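Local coordinates for protein neurotoxin (Clostridium botulinum, PDB 2QN0) that is the zinc-dependent light-chain protease of botulinum neurotoxin serotype C1 and probably cuts SNARE proteins, at residues T4-N9 with N16-Y21; E34-I39 with W44-R49; R100-E105 with T355-E360; A385-D390 with N397-P402. All coordinates share one frame; numbering follows the deposited sequence.

Contact 1: residues T4-N9 with N16-Y21; sequences TINNFN and NKNILY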
loop_
_atom_site.group_PDB
_atom_site.type_symbol
_atom_site.label_atom_id
_atom_site.label_comp_id
_atom_site.label_asym_id
_atom_site.label_seq_id
_atom_site.Cartn_x
_atom_site.Cartn_y
_atom_site.Cartn_z
ATOM N N THR A 4 -4.866 -9.294 15.242
ATOM C CA THR A 4 -6.091 -8.586 15.578
ATOM C C THR A 4 -5.925 -7.137 15.146
ATOM O O THR A 4 -4.840 -6.564 15.264
ATOM C CB THR A 4 -6.367 -8.635 17.091
ATOM O OG1 THR A 4 -5.229 -8.133 17.801
ATOM C CG2 THR A 4 -6.647 -10.061 17.533
ATOM N N ILE A 5 -7.000 -6.554 14.630
ATOM C CA ILE A 5 -6.970 -5.170 14.178
ATOM C C ILE A 5 -7.508 -4.283 15.298
ATOM O O ILE A 5 -8.549 -4.582 15.882
ATOM C CB ILE A 5 -7.849 -4.987 12.915
ATOM C CG1 ILE A 5 -7.413 -5.975 11.825
ATOM C CG2 ILE A 5 -7.751 -3.559 12.413
ATOM C CD1 ILE A 5 -5.960 -5.830 11.394
ATOM N N ASN A 6 -6.790 -3.206 15.604
ATOM C CA ASN A 6 -7.211 -2.279 16.654
ATOM C C ASN A 6 -8.370 -1.394 16.200
ATOM O O ASN A 6 -8.476 -1.049 15.025
ATOM C CB ASN A 6 -6.044 -1.381 17.083
ATOM C CG ASN A 6 -4.932 -2.149 17.769
ATOM O OD1 ASN A 6 -5.185 -3.093 18.517
ATOM N ND2 ASN A 6 -3.693 -1.736 17.533
ATOM N N ASN A 7 -9.237 -1.030 17.144
ATOM C CA ASN A 7 -10.381 -0.169 16.856
ATOM C C ASN A 7 -10.133 1.204 17.471
ATOM O O ASN A 7 -9.609 1.307 18.581
ATOM C CB ASN A 7 -11.661 -0.768 17.441
ATOM C CG ASN A 7 -12.097 -2.019 16.716
ATOM O OD1 ASN A 7 -12.509 -1.965 15.555
ATOM N ND2 ASN A 7 -12.001 -3.158 17.390
ATOM N N PHE A 8 -10.522 2.253 16.756
ATOM C CA PHE A 8 -10.307 3.613 17.235
ATOM C C PHE A 8 -11.408 4.583 16.849
ATOM O O PHE A 8 -12.174 4.347 15.917
ATOM C CB PHE A 8 -9.023 4.199 16.638
ATOM C CG PHE A 8 -7.781 3.422 16.942
ATOM C CD1 PHE A 8 -7.202 3.469 18.204
ATOM C CD2 PHE A 8 -7.159 2.678 15.944
ATOM C CE1 PHE A 8 -6.017 2.791 18.469
ATOM C CE2 PHE A 8 -5.974 1.997 16.197
ATOM C CZ PHE A 8 -5.400 2.053 17.460
ATOM N N ASN A 9 -11.444 5.687 17.591
ATOM C CA ASN A 9 -12.325 6.818 17.339
ATOM C C ASN A 9 -11.230 7.857 17.168
ATOM O O ASN A 9 -10.238 7.822 17.901
ATOM C CB ASN A 9 -13.170 7.186 18.563
ATOM C CG ASN A 9 -14.222 6.154 18.876
ATOM O OD1 ASN A 9 -15.088 5.864 18.052
ATOM N ND2 ASN A 9 -14.156 5.593 20.077
ATOM N N ASN A 16 0.546 6.935 24.159
ATOM C CA ASN A 16 1.975 6.694 24.003
ATOM C C ASN A 16 2.282 5.262 23.578
ATOM O O ASN A 16 3.394 4.775 23.783
ATOM C CB ASN A 16 2.697 7.012 25.313
ATOM C CG ASN A 16 2.330 8.378 25.860
ATOM O OD1 ASN A 16 2.449 9.387 25.165
ATOM N ND2 ASN A 16 1.880 8.417 27.110
ATOM N N LYS A 17 1.299 4.592 22.985
ATOM C CA LYS A 17 1.479 3.217 22.537
ATOM C C LYS A 17 0.858 2.975 21.163
ATOM O O LYS A 17 1.565 2.641 20.211
ATOM C CB LYS A 17 0.870 2.240 23.546
ATOM C CG LYS A 17 1.143 0.784 23.206
ATOM C CD LYS A 17 0.435 -0.164 24.157
ATOM C CE LYS A 17 0.724 -1.610 23.793
ATOM N NZ LYS A 17 2.189 -1.886 23.777
ATOM N N ASN A 18 -0.459 3.136 21.064
ATOM C CA ASN A 18 -1.155 2.928 19.797
ATOM C C ASN A 18 -1.702 4.212 19.192
ATOM O O ASN A 18 -2.167 4.218 18.051
ATOM C CB ASN A 18 -2.298 1.927 19.967
ATOM C CG ASN A 18 -1.807 0.547 20.332
ATOM O OD1 ASN A 18 -0.718 0.138 19.932
ATOM N ND2 ASN A 18 -2.613 -0.188 21.087
ATOM N N ILE A 19 -1.666 5.293 19.964
ATOM C CA ILE A 19 -2.140 6.588 19.488
ATOM C C ILE A 19 -1.088 7.621 19.871
ATOM O O ILE A 19 -0.787 7.813 21.052
ATOM C CB ILE A 19 -3.511 6.955 20.109
ATOM C CG1 ILE A 19 -4.528 5.855 19.781
ATOM C CG2 ILE A 19 -3.990 8.301 19.568
ATOM C CD1 ILE A 19 -5.950 6.145 20.251
ATOM N N LEU A 20 -0.521 8.273 18.861
ATOM C CA LEU A 20 0.533 9.258 19.069
ATOM C C LEU A 20 0.434 10.372 18.042
ATOM O O LEU A 20 -0.333 10.287 17.084
ATOM C CB LEU A 20 1.908 8.603 18.885
ATOM C CG LEU A 20 2.264 7.282 19.566
ATOM C CD1 LEU A 20 3.547 6.722 18.970
ATOM C CD2 LEU A 20 2.429 7.513 21.049
ATOM N N TYR A 21 1.231 11.415 18.255
ATOM C CA TYR A 21 1.319 12.532 17.326
ATOM C C TYR A 21 2.676 12.348 16.665
ATOM O O TYR A 21 3.692 12.237 17.352
ATOM C CB TYR A 21 1.264 13.869 18.064
ATOM C CG TYR A 21 -0.149 14.322 18.349
ATOM C CD1 TYR A 21 -0.937 14.881 17.342
ATOM C CD2 TYR A 21 -0.710 14.165 19.615
ATOM C CE1 TYR A 21 -2.253 15.271 17.587
ATOM C CE2 TYR A 21 -2.024 14.552 19.872
ATOM C CZ TYR A 21 -2.787 15.101 18.854
ATOM O OH TYR A 21 -4.090 15.467 19.100
#
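Phe8 meets the end of Ile19 through CD1, 3.6 Å from CD1 of Ile19, and CE1, 3.7 Å from CG1 of Ile19. The two side chains lie alongside, pointing opposite ways. Ile19 reaches the ring because CG1 stands opposite its own carbonyl carbon (chi1 -57°) and the chain then continues extended to CD1. The far end of the ring turns to Asn18, where CZ of Phe8 sits 4.0 Å from CB of Asn18, with the amide plane steeply inclined to the ring. In fold terms, the irregular N-terminal stretch 4-9 lies beside the start of strand 19-23, a member of the mixed sheet of the light chain; Phe8 also touches Leu87 of helix 80-97 and the ring of Phe37. Nearer the N terminus, Asn18 comes in roughly perpendicular to Asn6, their ND2 atoms 4.0 Å apart, although the amide planes are tilted by only 32°. They are not bonded to each other. Each amide is instead held by Arg38 on the neighbouring strand: Asn6 ND2 donates to the Arg38 carbonyl, while Asn18 OD1 accepts from NE of Arg38.

Contact 2: residues E34-I39 with W44-R49; sequences EKAFRI and WVIPDR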
loop_
_atom_site.group_PDB
_atom_site.type_symbol
_atom_site.label_atom_id
_atom_site.label_comp_id
_atom_site.label_asym_id
_atom_site.label_seq_id
_atom_site.Cartn_x
_atom_site.Cartn_y
_atom_site.Cartn_z
ATOM N N GLU A 34 0.956 15.251 13.294
ATOM C CA GLU A 34 -0.290 14.615 12.882
ATOM C C GLU A 34 -0.637 13.433 13.773
ATOM O O GLU A 34 0.220 12.602 14.075
ATOM C CB GLU A 34 -0.175 14.136 11.431
ATOM C CG GLU A 34 0.046 15.248 10.426
ATOM C CD GLU A 34 0.286 14.715 9.022
ATOM O OE1 GLU A 34 1.445 14.393 8.688
ATOM O OE2 GLU A 34 -0.691 14.606 8.260
ATOM N N LYS A 35 -1.898 13.350 14.188
ATOM C CA LYS A 35 -2.337 12.255 15.044
ATOM C C LYS A 35 -2.315 10.953 14.243
ATOM O O LYS A 35 -2.848 10.890 13.135
ATOM C CB LYS A 35 -3.745 12.529 15.581
ATOM C CG LYS A 35 -4.146 11.629 16.743
ATOM C CD LYS A 35 -5.415 12.135 17.415
ATOM C CE LYS A 35 -5.778 11.287 18.625
ATOM N NZ LYS A 35 -6.981 11.828 19.319
ATOM N N ALA A 36 -1.690 9.925 14.814
ATOM C CA ALA A 36 -1.555 8.624 14.162
ATOM C C ALA A 36 -2.090 7.482 15.026
ATOM O O ALA A 36 -2.069 7.558 16.256
ATOM C CB ALA A 36 -0.089 8.379 13.821
ATOM N N PHE A 37 -2.541 6.415 14.370
ATOM C CA PHE A 37 -3.116 5.255 15.048
ATOM C C PHE A 37 -2.489 3.955 14.545
ATOM O O PHE A 37 -2.337 3.762 13.339
ATOM C CB PHE A 37 -4.621 5.215 14.788
ATOM C CG PHE A 37 -5.320 6.513 15.086
ATOM C CD1 PHE A 37 -6.013 6.687 16.281
ATOM C CD2 PHE A 37 -5.250 7.573 14.189
ATOM C CE1 PHE A 37 -6.628 7.904 16.579
ATOM C CE2 PHE A 37 -5.859 8.796 14.474
ATOM C CZ PHE A 37 -6.550 8.959 15.678
ATOM N N ARG A 38 -2.141 3.061 15.466
ATOM C CA ARG A 38 -1.529 1.786 15.090
ATOM C C ARG A 38 -2.604 0.750 14.761
ATOM O O ARG A 38 -3.332 0.297 15.647
ATOM C CB ARG A 38 -0.640 1.266 16.231
ATOM C CG ARG A 38 0.206 0.035 15.870
ATOM C CD ARG A 38 0.624 -0.754 17.121
ATOM N NE ARG A 38 1.433 0.029 18.056
ATOM C CZ ARG A 38 2.752 0.189 17.969
ATOM N NH1 ARG A 38 3.432 -0.382 16.983
ATOM N NH2 ARG A 38 3.393 0.918 18.876
ATOM N N ILE A 39 -2.709 0.383 13.486
ATOM C CA ILE A 39 -3.692 -0.610 13.059
ATOM C C ILE A 39 -3.319 -1.947 13.692
ATOM O O ILE A 39 -4.147 -2.614 14.315
ATOM C CB ILE A 39 -3.706 -0.748 11.512
ATOM C CG1 ILE A 39 -4.120 0.584 10.884
ATOM C CG2 ILE A 39 -4.651 -1.872 11.093
ATOM C CD1 ILE A 39 -4.148 0.579 9.365
ATOM N N TRP A 44 0.750 1.781 10.597
ATOM C CA TRP A 44 0.074 2.929 11.190
ATOM C C TRP A 44 -0.789 3.650 10.171
ATOM O O TRP A 44 -0.587 3.522 8.965
ATOM C CB TRP A 44 1.097 3.930 11.727
ATOM C CG TRP A 44 1.878 3.446 12.902
ATOM C CD1 TRP A 44 2.898 2.537 12.901
ATOM C CD2 TRP A 44 1.684 3.835 14.264
ATOM N NE1 TRP A 44 3.353 2.335 14.185
ATOM C CE2 TRP A 44 2.623 3.120 15.041
ATOM C CE3 TRP A 44 0.804 4.721 14.906
ATOM C CZ2 TRP A 44 2.709 3.261 16.432
ATOM C CZ3 TRP A 44 0.888 4.861 16.293
ATOM C CH2 TRP A 44 1.835 4.133 17.037
ATOM N N VAL A 45 -1.760 4.411 10.664
ATOM C CA VAL A 45 -2.612 5.192 9.787
ATOM C C VAL A 45 -2.715 6.623 10.304
ATOM O O VAL A 45 -2.915 6.850 11.500
ATOM C CB VAL A 45 -4.037 4.590 9.667
ATOM C CG1 VAL A 45 -4.678 4.464 11.035
ATOM C CG2 VAL A 45 -4.895 5.473 8.759
ATOM N N ILE A 46 -2.521 7.578 9.400
ATOM C CA ILE A 46 -2.645 9.003 9.705
ATOM C C ILE A 46 -3.750 9.430 8.746
ATOM O O ILE A 46 -3.516 9.584 7.546
ATOM C CB ILE A 46 -1.354 9.779 9.391
ATOM C CG1 ILE A 46 -0.201 9.241 10.243
ATOM C CG2 ILE A 46 -1.565 11.268 9.679
ATOM C CD1 ILE A 46 1.137 9.910 9.962
ATOM N N PRO A 47 -4.979 9.604 9.263
ATOM C CA PRO A 47 -6.166 9.996 8.493
ATOM C C PRO A 47 -6.183 11.426 7.958
ATOM O O PRO A 47 -7.198 12.112 8.068
ATOM C CB PRO A 47 -7.322 9.758 9.477
ATOM C CG PRO A 47 -6.719 8.966 10.612
ATOM C CD PRO A 47 -5.316 9.476 10.689
ATOM N N ASP A 48 -5.072 11.871 7.377
ATOM C CA ASP A 48 -4.975 13.227 6.833
ATOM C C ASP A 48 -4.653 13.207 5.341
ATOM O O ASP A 48 -4.162 12.206 4.817
ATOM C CB ASP A 48 -3.843 14.015 7.502
ATOM C CG ASP A 48 -3.996 14.142 8.999
ATOM O OD1 ASP A 48 -5.080 13.831 9.537
ATOM O OD2 ASP A 48 -3.009 14.571 9.634
ATOM N N ARG A 49 -4.916 14.320 4.662
ATOM C CA ARG A 49 -4.572 14.427 3.249
ATOM C C ARG A 49 -3.045 14.519 3.265
ATOM O O ARG A 49 -2.462 15.028 4.226
ATOM C CB ARG A 49 -5.192 15.685 2.622
ATOM C CG ARG A 49 -6.715 15.644 2.529
ATOM C CD ARG A 49 -7.196 14.497 1.635
ATOM N NE ARG A 49 -6.918 14.739 0.217
ATOM C CZ ARG A 49 -7.641 15.542 -0.560
ATOM N NH1 ARG A 49 -8.693 16.180 -0.062
ATOM N NH2 ARG A 49 -7.315 15.706 -1.838
HETATM O O HOH W 1 -4.522 13.146 12.180
#
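Two backbone hydrogen bonds join Phe37 and Val45, from Phe37 N to Val45 O at 2.9 Å and back from Val45 N to Phe37 O at 2.8 Å. Arg38 and Trp44 form the non-hydrogen-bonded pair beside them. On that face of the sheet the arginine lies over the indole, its CB 3.7 Å above the centroid of the Trp44 six-membered ring in a CH-pi contact. A bend at chi3 (-60°) then tips the guanidinium so that CZ of Arg38 comes within 3.4 Å of CZ2 of Trp44. With the planes 54° apart this is a ring atom set against the guanidinium face and no parallel stack; Gly41 O and Lys17 O bind NH1 and NH2.

Apolar packing fills in the rest. Ile46 fits between Ala36 and Glu34, its CG2 3.6 Å from CB of Glu34, while Val45 CG1 meets CB of Phe37, and Pro47 CD comes to the edge of the Phe37 ring at CE2.

Acid groups meet at the far end, where Glu34 OE2 and Asp48 OD2 are 2.7 Å apart, a spacing that suggests one acid may keep a proton. Asn27 also binds Glu34, and Lys83 forms a salt bridge to Asp48. A water donates to Lys35 O (3.0 Å) and Asp48 OD1 (2.8 Å), bridging strand 34-38 to the loop after strand 43-46. Together this is an antiparallel beta hairpin inside the mixed sheet of the zinc protease.

Contact 3: residues R100-E105 with T355-E360; sequences REIGEE and TQIFTE
Ile102 and Phe358 carry the apolar part of this contact, CG1 of Ile102 lying 3.8 Å from CE1 of Phe358, with the two side chains overlapping head to tail. Ile102 reaches across because CG1 trails away opposite the backbone N (chi1 -166°) and the chain stays extended to CD1. That methyl ends 4.2 Å from CG2 of Ile357. Glu105, one turn further along the helix, adds its aliphatic part, with CG 3.7 Å from CZ of Phe358. A bend at chi2 (59°) turns its carboxylate aside, and OE2 forms a salt bridge with Arg109.

Two carbonyl oxygens also touch carbon atoms across the contact. Ile102 O lies in the plane of the Phe358 ring, at its edge, 3.6 Å from CE1 of Phe358. The Ile357 carbonyl O is 3.7 Å from CD1 of Ile102 and accepts from Asn362 ND2 and, weakly, from Thr359 N.

Phe358 itself is the centre of an inverse gamma turn in the short link between helices 344-357 and 360-366. Next to it, Thr359 is the N-cap of the second helix, its OG1 bonded to Asn362 N, and Glu360 OE1 is hydrogen-bonded to ND1 of the zinc ligand His229. The first turn of helix 101-112 thus packs against this junction, with Ile102 also touching Tyr363 and Ile366 of helix 360-366 and Phe358 reaching back to Leu106 and Arg109 of helix 101-112.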
loop_
_atom_site.group_PDB
_atom_site.type_symbol
_atom_site.label_atom_id
_atom_site.label_comp_id
_atom_site.label_asym_id
_atom_site.label_seq_id
_atom_site.Cartn_x
_atom_site.Cartn_y
_atom_site.Cartn_z
ATOM N N ARG A 100 -9.527 -13.649 5.423
ATOM C CA ARG A 100 -9.056 -14.768 4.601
ATOM C C ARG A 100 -7.586 -15.003 4.935
ATOM O O ARG A 100 -6.859 -14.064 5.254
ATOM C CB ARG A 100 -9.191 -14.471 3.102
ATOM C CG ARG A 100 -10.586 -14.059 2.654
ATOM C CD ARG A 100 -11.647 -15.009 3.139
ATOM N NE ARG A 100 -12.985 -14.459 2.942
ATOM C CZ ARG A 100 -13.665 -14.509 1.803
ATOM N NH1 ARG A 100 -13.137 -15.096 0.735
ATOM N NH2 ARG A 100 -14.878 -13.972 1.734
ATOM N N GLU A 101 -7.144 -16.252 4.843
ATOM C CA GLU A 101 -5.766 -16.586 5.177
ATOM C C GLU A 101 -4.696 -15.783 4.445
ATOM O O GLU A 101 -3.709 -15.373 5.054
ATOM C CB GLU A 101 -5.516 -18.080 4.954
ATOM C CG GLU A 101 -6.421 -18.979 5.778
ATOM C CD GLU A 101 -5.956 -20.422 5.788
ATOM O OE1 GLU A 101 -5.717 -20.981 4.696
ATOM O OE2 GLU A 101 -5.832 -20.997 6.890
ATOM N N ILE A 102 -4.873 -15.557 3.149
ATOM C CA ILE A 102 -3.859 -14.816 2.410
ATOM C C ILE A 102 -3.766 -13.375 2.906
ATOM O O ILE A 102 -2.676 -12.807 2.975
ATOM C CB ILE A 102 -4.125 -14.850 0.883
ATOM C CG1 ILE A 102 -2.872 -14.374 0.140
ATOM C CG2 ILE A 102 -5.335 -13.990 0.524
ATOM C CD1 ILE A 102 -2.899 -14.656 -1.351
ATOM N N GLY A 103 -4.908 -12.798 3.272
ATOM C CA GLY A 103 -4.920 -11.435 3.776
ATOM C C GLY A 103 -4.290 -11.368 5.155
ATOM O O GLY A 103 -3.610 -10.402 5.495
ATOM N N GLU A 104 -4.523 -12.394 5.965
ATOM C CA GLU A 104 -3.939 -12.433 7.299
ATOM C C GLU A 104 -2.417 -12.493 7.166
ATOM O O GLU A 104 -1.693 -11.840 7.916
ATOM C CB GLU A 104 -4.442 -13.658 8.069
ATOM C CG GLU A 104 -3.955 -13.707 9.509
ATOM C CD GLU A 104 -4.398 -14.963 10.235
ATOM O OE1 GLU A 104 -5.599 -15.299 10.166
ATOM O OE2 GLU A 104 -3.545 -15.608 10.880
ATOM N N GLU A 105 -1.935 -13.272 6.202
ATOM C CA GLU A 105 -0.495 -13.404 5.983
ATOM C C GLU A 105 0.087 -12.091 5.463
ATOM O O GLU A 105 1.180 -11.686 5.862
ATOM C CB GLU A 105 -0.208 -14.540 4.995
ATOM C CG GLU A 105 1.273 -14.830 4.763
ATOM C CD GLU A 105 2.017 -15.214 6.037
ATOM O OE1 GLU A 105 1.424 -15.900 6.898
ATOM O OE2 GLU A 105 3.204 -14.843 6.171
ATOM N N THR A 355 5.718 -11.667 -5.838
ATOM C CA THR A 355 5.375 -11.118 -7.146
ATOM C C THR A 355 4.257 -11.809 -7.915
ATOM O O THR A 355 3.688 -11.216 -8.835
ATOM C CB THR A 355 6.613 -11.092 -8.068
ATOM O OG1 THR A 355 7.131 -12.423 -8.204
ATOM C CG2 THR A 355 7.690 -10.187 -7.492
ATOM N N GLN A 356 3.939 -13.048 -7.557
ATOM C CA GLN A 356 2.900 -13.768 -8.277
ATOM C C GLN A 356 1.759 -14.355 -7.455
ATOM O O GLN A 356 0.728 -14.719 -8.015
ATOM C CB GLN A 356 3.548 -14.853 -9.146
ATOM C CG GLN A 356 4.451 -14.256 -10.217
ATOM C CD GLN A 356 4.876 -15.256 -11.272
ATOM O OE1 GLN A 356 4.110 -16.139 -11.650
ATOM N NE2 GLN A 356 6.098 -15.106 -11.770
ATOM N N ILE A 357 1.928 -14.445 -6.137
ATOM C CA ILE A 357 0.868 -14.977 -5.282
ATOM C C ILE A 357 0.134 -13.836 -4.568
ATOM O O ILE A 357 -1.095 -13.804 -4.523
ATOM C CB ILE A 357 1.434 -15.962 -4.248
ATOM C CG1 ILE A 357 2.049 -17.163 -4.974
ATOM C CG2 ILE A 357 0.328 -16.420 -3.302
ATOM C CD1 ILE A 357 2.609 -18.227 -4.052
ATOM N N PHE A 358 0.895 -12.905 -4.006
ATOM C CA PHE A 358 0.308 -11.746 -3.341
ATOM C C PHE A 358 0.039 -10.712 -4.430
ATOM O O PHE A 358 0.798 -9.753 -4.592
ATOM C CB PHE A 358 1.281 -11.185 -2.302
ATOM C CG PHE A 358 1.357 -12.006 -1.043
ATOM C CD1 PHE A 358 0.325 -11.968 -0.110
ATOM C CD2 PHE A 358 2.449 -12.831 -0.798
ATOM C CE1 PHE A 358 0.379 -12.741 1.050
ATOM C CE2 PHE A 358 2.513 -13.611 0.359
ATOM C CZ PHE A 358 1.474 -13.564 1.285
ATOM N N THR A 359 -1.044 -10.925 -5.180
ATOM C CA THR A 359 -1.420 -10.036 -6.277
ATOM C C THR A 359 -2.917 -9.737 -6.252
ATOM O O THR A 359 -3.712 -10.543 -5.772
ATOM C CB THR A 359 -1.110 -10.671 -7.653
ATOM O OG1 THR A 359 -1.958 -11.810 -7.848
ATOM C CG2 THR A 359 0.351 -11.113 -7.727
ATOM N N GLU A 360 -3.293 -8.578 -6.783
ATOM C CA GLU A 360 -4.698 -8.171 -6.837
ATOM C C GLU A 360 -5.542 -9.233 -7.549
ATOM O O GLU A 360 -6.626 -9.608 -7.091
ATOM C CB GLU A 360 -4.823 -6.847 -7.590
ATOM C CG GLU A 360 -6.240 -6.286 -7.635
ATOM C CD GLU A 360 -6.355 -5.087 -8.556
ATOM O OE1 GLU A 360 -5.419 -4.259 -8.571
ATOM O OE2 GLU A 360 -7.385 -4.967 -9.256
#

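Contact 4: residues A385-D390 with N397-P402; sequences ANILDD and NGFNIP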
loop_
_atom_site.group_PDB
_atom_site.type_symbol
_atom_site.label_atom_id
_atom_site.label_comp_id
_atom_site.label_asym_id
_atom_site.label_seq_id
_atom_site.Cartn_x
_atom_site.Cartn_y
_atom_site.Cartn_z
ATOM N N ALA A 385 -19.889 4.631 -1.553
ATOM C CA ALA A 385 -20.962 4.070 -0.750
ATOM C C ALA A 385 -20.618 4.229 0.720
ATOM O O ALA A 385 -19.482 4.548 1.066
ATOM C CB ALA A 385 -21.144 2.589 -1.085
ATOM N N ASN A 386 -21.607 4.014 1.583
ATOM C CA ASN A 386 -21.393 4.116 3.021
ATOM C C ASN A 386 -20.967 2.732 3.479
ATOM O O ASN A 386 -21.775 1.954 3.992
ATOM C CB ASN A 386 -22.689 4.537 3.715
ATOM C CG ASN A 386 -23.299 5.775 3.092
ATOM O OD1 ASN A 386 -22.606 6.761 2.838
ATOM N ND2 ASN A 386 -24.604 5.733 2.848
ATOM N N ILE A 387 -19.688 2.423 3.281
ATOM C CA ILE A 387 -19.165 1.112 3.630
ATOM C C ILE A 387 -19.125 0.781 5.118
ATOM O O ILE A 387 -18.869 -0.364 5.487
ATOM C CB ILE A 387 -17.760 0.890 3.021
ATOM C CG1 ILE A 387 -16.788 1.959 3.516
ATOM C CG2 ILE A 387 -17.851 0.939 1.495
ATOM C CD1 ILE A 387 -15.362 1.732 3.043
ATOM N N LEU A 388 -19.378 1.767 5.974
ATOM C CA LEU A 388 -19.387 1.499 7.413
ATOM C C LEU A 388 -20.737 0.902 7.818
ATOM O O LEU A 388 -20.872 0.309 8.890
ATOM C CB LEU A 388 -19.118 2.780 8.210
ATOM C CG LEU A 388 -17.698 3.353 8.115
ATOM C CD1 LEU A 388 -17.569 4.582 9.005
ATOM C CD2 LEU A 388 -16.695 2.292 8.540
ATOM N N ASP A 389 -21.731 1.054 6.948
ATOM C CA ASP A 389 -23.079 0.532 7.192
ATOM C C ASP A 389 -23.106 -0.951 6.827
ATOM O O ASP A 389 -23.006 -1.300 5.652
ATOM C CB ASP A 389 -24.088 1.292 6.325
ATOM C CG ASP A 389 -25.534 0.923 6.631
ATOM O OD1 ASP A 389 -25.793 -0.197 7.123
ATOM O OD2 ASP A 389 -26.419 1.759 6.355
ATOM N N ASP A 390 -23.251 -1.826 7.822
ATOM C CA ASP A 390 -23.272 -3.263 7.555
ATOM C C ASP A 390 -24.399 -3.727 6.639
ATOM O O ASP A 390 -24.381 -4.860 6.161
ATOM C CB ASP A 390 -23.317 -4.064 8.861
ATOM C CG ASP A 390 -21.968 -4.126 9.555
ATOM O OD1 ASP A 390 -20.935 -4.166 8.851
ATOM O OD2 ASP A 390 -21.935 -4.151 10.803
ATOM N N ASN A 397 -18.880 -10.589 3.331
ATOM C CA ASN A 397 -19.194 -10.564 1.904
ATOM C C ASN A 397 -19.068 -9.236 1.170
ATOM O O ASN A 397 -19.449 -9.147 0.004
ATOM C CB ASN A 397 -20.612 -11.094 1.678
ATOM C CG ASN A 397 -20.791 -12.508 2.181
ATOM O OD1 ASN A 397 -21.451 -12.741 3.194
ATOM N ND2 ASN A 397 -20.194 -13.464 1.479
ATOM N N GLY A 398 -18.533 -8.215 1.826
ATOM C CA GLY A 398 -18.420 -6.927 1.164
ATOM C C GLY A 398 -19.800 -6.437 0.754
ATOM O O GLY A 398 -20.706 -6.373 1.586
ATOM N N PHE A 399 -19.970 -6.106 -0.525
ATOM C CA PHE A 399 -21.253 -5.616 -1.038
ATOM C C PHE A 399 -22.240 -6.732 -1.388
ATOM O O PHE A 399 -23.451 -6.511 -1.403
ATOM C CB PHE A 399 -21.048 -4.785 -2.312
ATOM C CG PHE A 399 -20.337 -3.480 -2.100
ATOM C CD1 PHE A 399 -20.941 -2.443 -1.394
ATOM C CD2 PHE A 399 -19.072 -3.270 -2.647
ATOM C CE1 PHE A 399 -20.300 -1.213 -1.236
ATOM C CE2 PHE A 399 -18.421 -2.045 -2.498
ATOM C CZ PHE A 399 -19.036 -1.011 -1.792
ATOM N N ASN A 400 -21.722 -7.920 -1.685
ATOM C CA ASN A 400 -22.558 -9.049 -2.098
ATOM C C ASN A 400 -23.198 -9.796 -0.931
ATOM O O ASN A 400 -22.976 -10.991 -0.731
ATOM C CB ASN A 400 -21.719 -9.989 -2.961
ATOM C CG ASN A 400 -21.021 -9.250 -4.090
ATOM O OD1 ASN A 400 -21.643 -8.446 -4.784
ATOM N ND2 ASN A 400 -19.730 -9.511 -4.275
ATOM N N ILE A 401 -24.025 -9.067 -0.191
ATOM C CA ILE A 401 -24.706 -9.577 0.995
ATOM C C ILE A 401 -25.963 -10.394 0.696
ATOM O O ILE A 401 -26.876 -9.923 0.019
ATOM C CB ILE A 401 -25.081 -8.402 1.921
ATOM C CG1 ILE A 401 -23.824 -7.583 2.242
ATOM C CG2 ILE A 401 -25.719 -8.922 3.204
ATOM C CD1 ILE A 401 -24.106 -6.228 2.868
ATOM N N PRO A 402 -26.024 -11.633 1.211
ATOM C CA PRO A 402 -27.160 -12.541 1.016
ATOM C C PRO A 402 -28.475 -11.967 1.548
ATOM O O PRO A 402 -29.521 -12.088 0.908
ATOM C CB PRO A 402 -26.734 -13.794 1.779
ATOM C CG PRO A 402 -25.241 -13.765 1.664
ATOM C CD PRO A 402 -24.936 -12.316 1.934
#
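Phe399 rests the end of its ring against Ala385 and Ile387, which lie side by side, with CE1 of Phe399 3.9 Å from CB of Ala385 and CZ of Phe399 4.0 Å from CG2 of Ile387. The motif is a pair of facing reverse turns, type I over Asn386-Asp389 and type II' over Asn397-Asn400, in the long loop between strands 383-384 and 422-423. Further along, Ile401 points CD1 at the backbone of Asp390, 3.6 Å from its O.

Both turns carry touching side chains. Ile387 puts CG1 between its backbone N and carbonyl carbon (chi1 59°), which turns the CG2 methyl to the phenylalanine. Gly398 takes the positive phi (60°) needed at the second position of a type II' turn, just before Phe399. The bond from Asp389 N to Asn386 O, 3.1 Å long, closes the first turn; its counterpart from Asn400 to Asn397 is weak.

One shell further out, the ring of Tyr393 meets Phe399 edge-to-face, and Met199 and Leu421 pack on the same phenylalanine. Helix 80-97 backs the first turn, Ile387 resting on Glu89. From that helix Lys92 extends NZ to hydrogen-bond the Ile387 carbonyl and form a salt bridge with Asp390 OD1.

Overall arrangement
From the N terminus the four contacts come in series; none nests in or crosses another. Contact 1 closes the loop 10-15, and contact 2 closes the hairpin connection 40-43. These two touch directly, since strands 19-23 and 34-38 are sheet neighbours and Leu20 O probably accepts from Ala36 N. Contact 3 spans some 250 residues, a stretch that includes the zinc ligands, and brings helix 101-112 to the end of helix 344-357. Contact 4 closes a short C-terminal loop about 5 Å from contact 3 at the nearest atoms; Arg100 bonds Gln396 O between them. Helix 80-97 meets contacts 1, 2 and 4, joining the sheet to the C-terminal loops.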